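Side-chain contacts in maleate cis-trans isomerase (Pseudomonas putida, PDB 4FQ5), which probably catalyses the cis-trans isomerization of the double bond of maleate, turning it into fumarate: residues A139-D144 with T249-T254; D144-L149 with P240-A245. The protein carries 1 engineered substitution. All blocks are in the same frame, centred on the assembly; numbering follows the deposited sequence.

Contact 1: A139-D144 with T249-T254; sequences AGALID and TWAMLT
Trp250 meets Asp144 through the outer corner of its indole: CZ3 lies 3.9 Å from Asp144 CB, while CH2 comes near the carbonyl oxygen of the same residue. The ring inclines toward the backbone of helix 138-149, and Asp144 meets it through its CB and its backbone carbonyl group, not its carboxylate. One face of the indole is covered from within its own helix by the methyl CG2 of Thr254, 3.5 Å above the plane and displaced toward the rim. The hydroxyl of Thr254 helps fix that methyl, since OG1 donates to Ala251 O over 2.8 Å, tilted 34° from the carbonyl plane. With CG anti to the backbone N (chi1 173°), the indole is carried across to the neighbouring helix, and its NE1 bonds to Tyr273 O.

One turn nearer the start of helix 138-149, the backbones of 139-144 and 249-254 come closest. Here Ala141 CB and Ala251 CB stand 3.7 Å apart, with the CA atoms of these residues separated by 5.6 Å, and Ile136 of strand 135-137 touches both methyls. With only methyls between them the two backbones run close, and the indole takes over farther along. The contact thus packs together the helices that follow the last strand of each parallel sheet. No hydrogen bond spans the segments, so the joint rests on van der Waals fit.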
ATOM      1  N   ALA A 139     -20.836  19.755   5.423  1.00 27.72           N
ATOM      2  CA  ALA A 139     -21.981  20.467   4.868  1.00 28.32           C
ATOM      3  C   ALA A 139     -21.540  21.425   3.775  1.00 28.13           C
ATOM      4  O   ALA A 139     -22.084  21.398   2.671  1.00 28.76           O
ATOM      5  CB  ALA A 139     -22.742  21.204   5.963  1.00 28.06           C
ATOM      6  N   GLY A 140     -20.540  22.248   4.082  1.00 28.56           N
ATOM      7  CA  GLY A 140     -20.007  23.222   3.135  1.00 28.89           C
ATOM      8  C   GLY A 140     -19.324  22.552   1.957  1.00 29.15           C
ATOM      9  O   GLY A 140     -19.466  22.992   0.814  1.00 29.53           O
ATOM     10  N   ALA A 141     -18.584  21.484   2.244  1.00 28.68           N
ATOM     11  CA  ALA A 141     -17.884  20.716   1.220  1.00 28.38           C
ATOM     12  C   ALA A 141     -18.866  20.153   0.204  1.00 28.63           C
ATOM     13  O   ALA A 141     -18.619  20.228  -1.000  1.00 29.18           O
ATOM     14  CB  ALA A 141     -17.077  19.593   1.860  1.00 28.09           C
ATOM     15  N   LEU A 142     -19.980  19.602   0.693  1.00 29.50           N
ATOM     16  CA  LEU A 142     -21.011  19.051  -0.179  1.00 30.59           C
ATOM     17  C   LEU A 142     -21.552  20.117  -1.126  1.00 31.91           C
ATOM     18  O   LEU A 142     -21.626  19.889  -2.339  1.00 31.66           O
ATOM     19  CB  LEU A 142     -22.153  18.397   0.616  1.00 30.31           C
ATOM     20  CG  LEU A 142     -23.139  17.586  -0.244  1.00 31.13           C
ATOM     21  CD1 LEU A 142     -22.532  16.245  -0.643  1.00 31.11           C
ATOM     22  CD2 LEU A 142     -24.473  17.370   0.464  1.00 31.44           C
ATOM     23  N   ILE A 143     -21.913  21.277  -0.575  1.00 32.42           N
ATOM     24  CA  ILE A 143     -22.394  22.393  -1.391  1.00 33.54           C
ATOM     25  C   ILE A 143     -21.333  22.842  -2.399  1.00 33.66           C
ATOM     26  O   ILE A 143     -21.632  22.987  -3.588  1.00 34.14           O
ATOM     27  CB  ILE A 143     -22.911  23.575  -0.535  1.00 34.56           C
ATOM     28  CG1 ILE A 143     -24.311  23.267  -0.003  1.00 35.44           C
ATOM     29  CG2 ILE A 143     -22.993  24.860  -1.346  1.00 34.94           C
ATOM     30  CD1 ILE A 143     -24.343  22.929   1.464  1.00 35.55           C
ATOM     31  N   ASP A 144     -20.102  23.040  -1.931  1.00 33.39           N
ATOM     32  CA  ASP A 144     -19.004  23.439  -2.816  1.00 33.96           C
ATOM     33  C   ASP A 144     -18.708  22.390  -3.894  1.00 33.01           C
ATOM     34  O   ASP A 144     -18.428  22.741  -5.040  1.00 33.98           O
ATOM     35  CB  ASP A 144     -17.736  23.778  -2.018  1.00 34.24           C
ATOM     36  CG  ASP A 144     -17.906  25.021  -1.151  1.00 36.42           C
ATOM     37  OD1 ASP A 144     -18.864  25.784  -1.391  1.00 37.27           O
ATOM     38  OD2 ASP A 144     -17.091  25.231  -0.224  1.00 35.89           O
ATOM     39  N   THR A 249     -13.170  15.216   1.365  1.00 24.89           N
ATOM     40  CA  THR A 249     -11.773  14.979   0.974  1.00 24.95           C
ATOM     41  C   THR A 249     -11.397  15.840  -0.224  1.00 24.75           C
ATOM     42  O   THR A 249     -10.286  16.359  -0.290  1.00 24.52           O
ATOM     43  CB  THR A 249     -11.362  13.484   0.793  1.00 25.89           C
ATOM     44  OG1 THR A 249     -11.050  13.197  -0.573  1.00 28.58           O
ATOM     45  CG2 THR A 249     -12.376  12.517   1.329  1.00 24.35           C
ATOM     46  N   TRP A 250     -12.339  16.019  -1.147  1.00 24.33           N
ATOM     47  CA  TRP A 250     -12.159  16.963  -2.236  1.00 24.76           C
ATOM     48  C   TRP A 250     -11.851  18.344  -1.703  1.00 25.28           C
ATOM     49  O   TRP A 250     -10.884  18.984  -2.140  1.00 24.63           O
ATOM     50  CB  TRP A 250     -13.378  16.978  -3.155  1.00 25.16           C
ATOM     51  CG  TRP A 250     -13.284  18.056  -4.198  1.00 26.49           C
ATOM     52  CD1 TRP A 250     -12.617  18.005  -5.421  1.00 26.93           C
ATOM     53  CD2 TRP A 250     -13.846  19.412  -4.125  1.00 26.91           C
ATOM     54  NE1 TRP A 250     -12.731  19.203  -6.088  1.00 27.64           N
ATOM     55  CE2 TRP A 250     -13.455  20.087  -5.368  1.00 27.89           C
ATOM     56  CE3 TRP A 250     -14.612  20.105  -3.191  1.00 27.17           C
ATOM     57  CZ2 TRP A 250     -13.826  21.397  -5.642  1.00 28.62           C
ATOM     58  CZ3 TRP A 250     -14.974  21.429  -3.478  1.00 28.12           C
ATOM     59  CH2 TRP A 250     -14.590  22.055  -4.678  1.00 28.34           C
ATOM     60  N   ALA A 251     -12.643  18.801  -0.733  1.00 25.05           N
ATOM     61  CA  ALA A 251     -12.455  20.139  -0.161  1.00 26.12           C
ATOM     62  C   ALA A 251     -11.150  20.289   0.626  1.00 26.30           C
ATOM     63  O   ALA A 251     -10.489  21.320   0.535  1.00 27.25           O
ATOM     64  CB  ALA A 251     -13.658  20.542   0.687  1.00 25.36           C
ATOM     65  N   MET A 252     -10.774  19.257   1.376  1.00 26.97           N
ATOM     66  CA  MET A 252      -9.494  19.251   2.087  1.00 27.97           C
ATOM     67  C   MET A 252      -8.313  19.354   1.118  1.00 27.98           C
ATOM     68  O   MET A 252      -7.411  20.175   1.309  1.00 26.90           O
ATOM     69  CB  MET A 252      -9.353  17.992   2.942  1.00 28.73           C
ATOM     70  CG  MET A 252     -10.137  17.997   4.239  1.00 30.02           C
ATOM     71  SD  MET A 252     -10.048  16.377   5.028  1.00 33.36           S
ATOM     72  CE  MET A 252     -10.616  16.798   6.664  1.00 30.84           C
ATOM     73  N   LEU A 253      -8.327  18.515   0.081  1.00 27.63           N
ATOM     74  CA  LEU A 253      -7.292  18.547  -0.953  1.00 28.63           C
ATOM     75  C   LEU A 253      -7.202  19.924  -1.627  1.00 29.38           C
ATOM     76  O   LEU A 253      -6.107  20.479  -1.774  1.00 29.55           O
ATOM     77  CB  LEU A 253      -7.548  17.458  -1.996  1.00 28.00           C
ATOM     78  CG  LEU A 253      -6.801  16.112  -2.029  1.00 28.57           C
ATOM     79  CD1 LEU A 253      -5.925  15.788  -0.823  1.00 27.50           C
ATOM     80  CD2 LEU A 253      -7.786  14.988  -2.334  1.00 27.61           C
ATOM     81  N   THR A 254      -8.350  20.479  -2.015  1.00 29.75           N
ATOM     82  CA  THR A 254      -8.365  21.787  -2.677  1.00 31.83           C
ATOM     83  C   THR A 254      -7.854  22.894  -1.743  1.00 32.17           C
ATOM     84  O   THR A 254      -7.158  23.814  -2.186  1.00 31.61           O
ATOM     85  CB  THR A 254      -9.756  22.166  -3.226  1.00 33.07           C
ATOM     86  OG1 THR A 254     -10.699  22.223  -2.153  1.00 35.24           O
ATOM     87  CG2 THR A 254     -10.232  21.156  -4.251  1.00 32.80           C
TER

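Contact 2: D144-L149 with P240-A245; sequences DGIRAL and PVISAA
Ile242 pushes its branched side chain from strand 241-243 into the shallow groove between Ile146 and Leu149, residues three apart on helix 138-149. Its two arms divide the work. CG1 occupies the crowded position between backbone N and carbonyl carbon (chi1 61°), and a fully extended chi2 then drives CD1 outward until it rests 3.5 Å from Ile146 CG1. At this point the two isoleucines cross at about a right angle, the methyl of one set against the methylene of the other. The second arm, CG2, points to the far side of the groove, where it faces Leu149 CD2 tip to tip at 3.7 Å.

Gly145, which has no side chain, forms a shallow part of the helix surface beside them, its CA 5.4 Å from Ile242 CD1. The fit is reciprocal, for Leu149 in turn leans over the hollow between Ile242 and Pro240, with its CD2 branch on the isoleucine. Its CG lies 4.4 Å from Pro240 CB, a looser touch that closes the Pro240 end of the contact, and Tyr273 packs against the same leucine.

Backbone bonds from Ile242 to Ile216 and Ile218 hold the strand in the second parallel sheet, where it is an outermost strand within this chain, and the contact packs helix 138-149 against it. Just beyond, Ser243 is the N-cap of helix 244-255, its OG bonded to Val246 N. Between helix and strand, however, there are aliphatic carbons alone and no hydrogen bonds: position depends on how the branches interlock, and cohesion probably comes from burying them away from water.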
ATOM      1  N   ASP A 144     -20.102  23.040  -1.931  1.00 33.39           N
ATOM      2  CA  ASP A 144     -19.004  23.439  -2.816  1.00 33.96           C
ATOM      3  C   ASP A 144     -18.708  22.390  -3.894  1.00 33.01           C
ATOM      4  O   ASP A 144     -18.428  22.741  -5.040  1.00 33.98           O
ATOM      5  CB  ASP A 144     -17.736  23.778  -2.018  1.00 34.24           C
ATOM      6  CG  ASP A 144     -17.906  25.021  -1.151  1.00 36.42           C
ATOM      7  OD1 ASP A 144     -18.864  25.784  -1.391  1.00 37.27           O
ATOM      8  OD2 ASP A 144     -17.091  25.231  -0.224  1.00 35.89           O
ATOM      9  N   GLY A 145     -18.781  21.112  -3.522  1.00 32.13           N
ATOM     10  CA  GLY A 145     -18.553  20.015  -4.465  1.00 31.43           C
ATOM     11  C   GLY A 145     -19.621  19.953  -5.540  1.00 31.99           C
ATOM     12  O   GLY A 145     -19.322  19.721  -6.718  1.00 32.02           O
ATOM     13  N   ILE A 146     -20.873  20.155  -5.138  1.00 31.81           N
ATOM     14  CA  ILE A 146     -21.984  20.206  -6.090  1.00 32.40           C
ATOM     15  C   ILE A 146     -21.790  21.367  -7.074  1.00 33.77           C
ATOM     16  O   ILE A 146     -21.936  21.186  -8.284  1.00 33.65           O
ATOM     17  CB  ILE A 146     -23.358  20.285  -5.381  1.00 32.35           C
ATOM     18  CG1 ILE A 146     -23.681  18.945  -4.717  1.00 31.15           C
ATOM     19  CG2 ILE A 146     -24.463  20.681  -6.366  1.00 33.18           C
ATOM     20  CD1 ILE A 146     -24.791  18.984  -3.690  1.00 30.68           C
ATOM     21  N   ARG A 147     -21.448  22.546  -6.555  1.00 34.59           N
ATOM     22  CA  ARG A 147     -21.174  23.703  -7.411  1.00 36.79           C
ATOM     23  C   ARG A 147     -19.981  23.452  -8.343  1.00 37.08           C
ATOM     24  O   ARG A 147     -20.032  23.806  -9.516  1.00 37.94           O
ATOM     25  CB  ARG A 147     -20.962  24.980  -6.586  1.00 37.87           C
ATOM     26  CG  ARG A 147     -22.235  25.539  -5.963  1.00 39.65           C
ATOM     27  CD  ARG A 147     -21.929  26.626  -4.942  1.00 40.60           C
ATOM     28  NE  ARG A 147     -23.141  27.097  -4.267  1.00 42.28           N
ATOM     29  CZ  ARG A 147     -23.159  27.749  -3.104  1.00 43.07           C
ATOM     30  NH1 ARG A 147     -22.030  28.005  -2.459  1.00 43.89           N
ATOM     31  NH2 ARG A 147     -24.314  28.133  -2.570  1.00 43.27           N
ATOM     32  N   ALA A 148     -18.923  22.828  -7.824  1.00 36.69           N
ATOM     33  CA  ALA A 148     -17.735  22.497  -8.630  1.00 36.96           C
ATOM     34  C   ALA A 148     -18.088  21.586  -9.800  1.00 37.18           C
ATOM     35  O   ALA A 148     -17.550  21.728 -10.898  1.00 37.37           O
ATOM     36  CB  ALA A 148     -16.662  21.851  -7.764  1.00 36.32           C
ATOM     37  N   LEU A 149     -19.001  20.652  -9.555  1.00 37.36           N
ATOM     38  CA  LEU A 149     -19.531  19.788 -10.603  1.00 38.17           C
ATOM     39  C   LEU A 149     -20.388  20.554 -11.614  1.00 40.01           C
ATOM     40  O   LEU A 149     -20.641  20.067 -12.720  1.00 40.08           O
ATOM     41  CB  LEU A 149     -20.351  18.660  -9.977  1.00 37.37           C
ATOM     42  CG  LEU A 149     -19.779  17.249  -9.767  1.00 37.65           C
ATOM     43  CD1 LEU A 149     -18.279  17.112  -9.992  1.00 36.80           C
ATOM     44  CD2 LEU A 149     -20.186  16.742  -8.397  1.00 36.26           C
ATOM     45  N   PRO A 240     -22.768  11.722 -12.169  1.00 36.49           N
ATOM     46  CA  PRO A 240     -21.777  11.883 -11.110  1.00 35.28           C
ATOM     47  C   PRO A 240     -22.380  11.513  -9.761  1.00 34.76           C
ATOM     48  O   PRO A 240     -23.537  11.864  -9.471  1.00 34.66           O
ATOM     49  CB  PRO A 240     -21.452  13.378 -11.151  1.00 35.36           C
ATOM     50  CG  PRO A 240     -21.774  13.798 -12.544  1.00 35.98           C
ATOM     51  CD  PRO A 240     -22.931  12.949 -12.969  1.00 36.59           C
ATOM     52  N   VAL A 241     -21.612  10.780  -8.962  1.00 31.90           N
ATOM     53  CA  VAL A 241     -22.038  10.406  -7.623  1.00 31.18           C
ATOM     54  C   VAL A 241     -21.040  10.963  -6.621  1.00 31.39           C
ATOM     55  O   VAL A 241     -19.825  10.808  -6.785  1.00 30.14           O
ATOM     56  CB  VAL A 241     -22.166   8.878  -7.470  1.00 30.56           C
ATOM     57  CG1 VAL A 241     -22.485   8.486  -6.034  1.00 29.96           C
ATOM     58  CG2 VAL A 241     -23.232   8.335  -8.411  1.00 30.62           C
ATOM     59  N   ILE A 242     -21.564  11.638  -5.601  1.00 31.48           N
ATOM     60  CA  ILE A 242     -20.750  12.151  -4.510  1.00 31.03           C
ATOM     61  C   ILE A 242     -21.348  11.727  -3.184  1.00 30.55           C
ATOM     62  O   ILE A 242     -22.498  11.284  -3.121  1.00 30.56           O
ATOM     63  CB  ILE A 242     -20.623  13.692  -4.546  1.00 31.81           C
ATOM     64  CG1 ILE A 242     -22.005  14.357  -4.419  1.00 32.61           C
ATOM     65  CG2 ILE A 242     -19.878  14.126  -5.798  1.00 32.44           C
ATOM     66  CD1 ILE A 242     -21.961  15.871  -4.415  1.00 33.86           C
ATOM     67  N   SER A 243     -20.548  11.858  -2.131  1.00 29.59           N
ATOM     68  CA  SER A 243     -20.997  11.622  -0.773  1.00 28.19           C
ATOM     69  C   SER A 243     -20.404  12.721   0.085  1.00 27.76           C
ATOM     70  O   SER A 243     -19.456  13.389  -0.339  1.00 27.06           O
ATOM     71  CB  SER A 243     -20.519  10.259  -0.279  1.00 27.75           C
ATOM     72  OG  SER A 243     -19.106  10.230  -0.177  1.00 26.83           O
ATOM     73  N   ALA A 244     -20.956  12.914   1.284  1.00 27.00           N
ATOM     74  CA  ALA A 244     -20.400  13.893   2.220  1.00 27.03           C
ATOM     75  C   ALA A 244     -18.912  13.614   2.467  1.00 26.30           C
ATOM     76  O   ALA A 244     -18.107  14.538   2.515  1.00 25.76           O
ATOM     77  CB  ALA A 244     -21.173  13.885   3.530  1.00 26.70           C
ATOM     78  N   ALA A 245     -18.559  12.334   2.595  1.00 26.53           N
ATOM     79  CA  ALA A 245     -17.165  11.917   2.805  1.00 25.69           C
ATOM     80  C   ALA A 245     -16.290  12.286   1.617  1.00 25.45           C
ATOM     81  O   ALA A 245     -15.193  12.830   1.791  1.00 24.91           O
ATOM     82  CB  ALA A 245     -17.091  10.418   3.064  1.00 26.51           C
TER

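How the contacts relate
Read from the N terminus, the chain completes strand 135-137, the last of the first parallel sheet, and enters helix 138-149, which supplies one side of both contacts; the two segments on it meet at Asp144, which takes part in contact 1. It then builds the second sheet. At 240-245, contact 2 closes a loop of 90 intervening residues; farther along, on helix 244-255 at 249-254, contact 1 closes a wider loop of 104, within which contact 2 is nested. Where the contacts adjoin, Trp250 packs on Ala148 and Gly145, and Leu142 on Ile242. Helix 138-149, which follows the first sheet, is thus joined to the last strand of the second and to the helix after it.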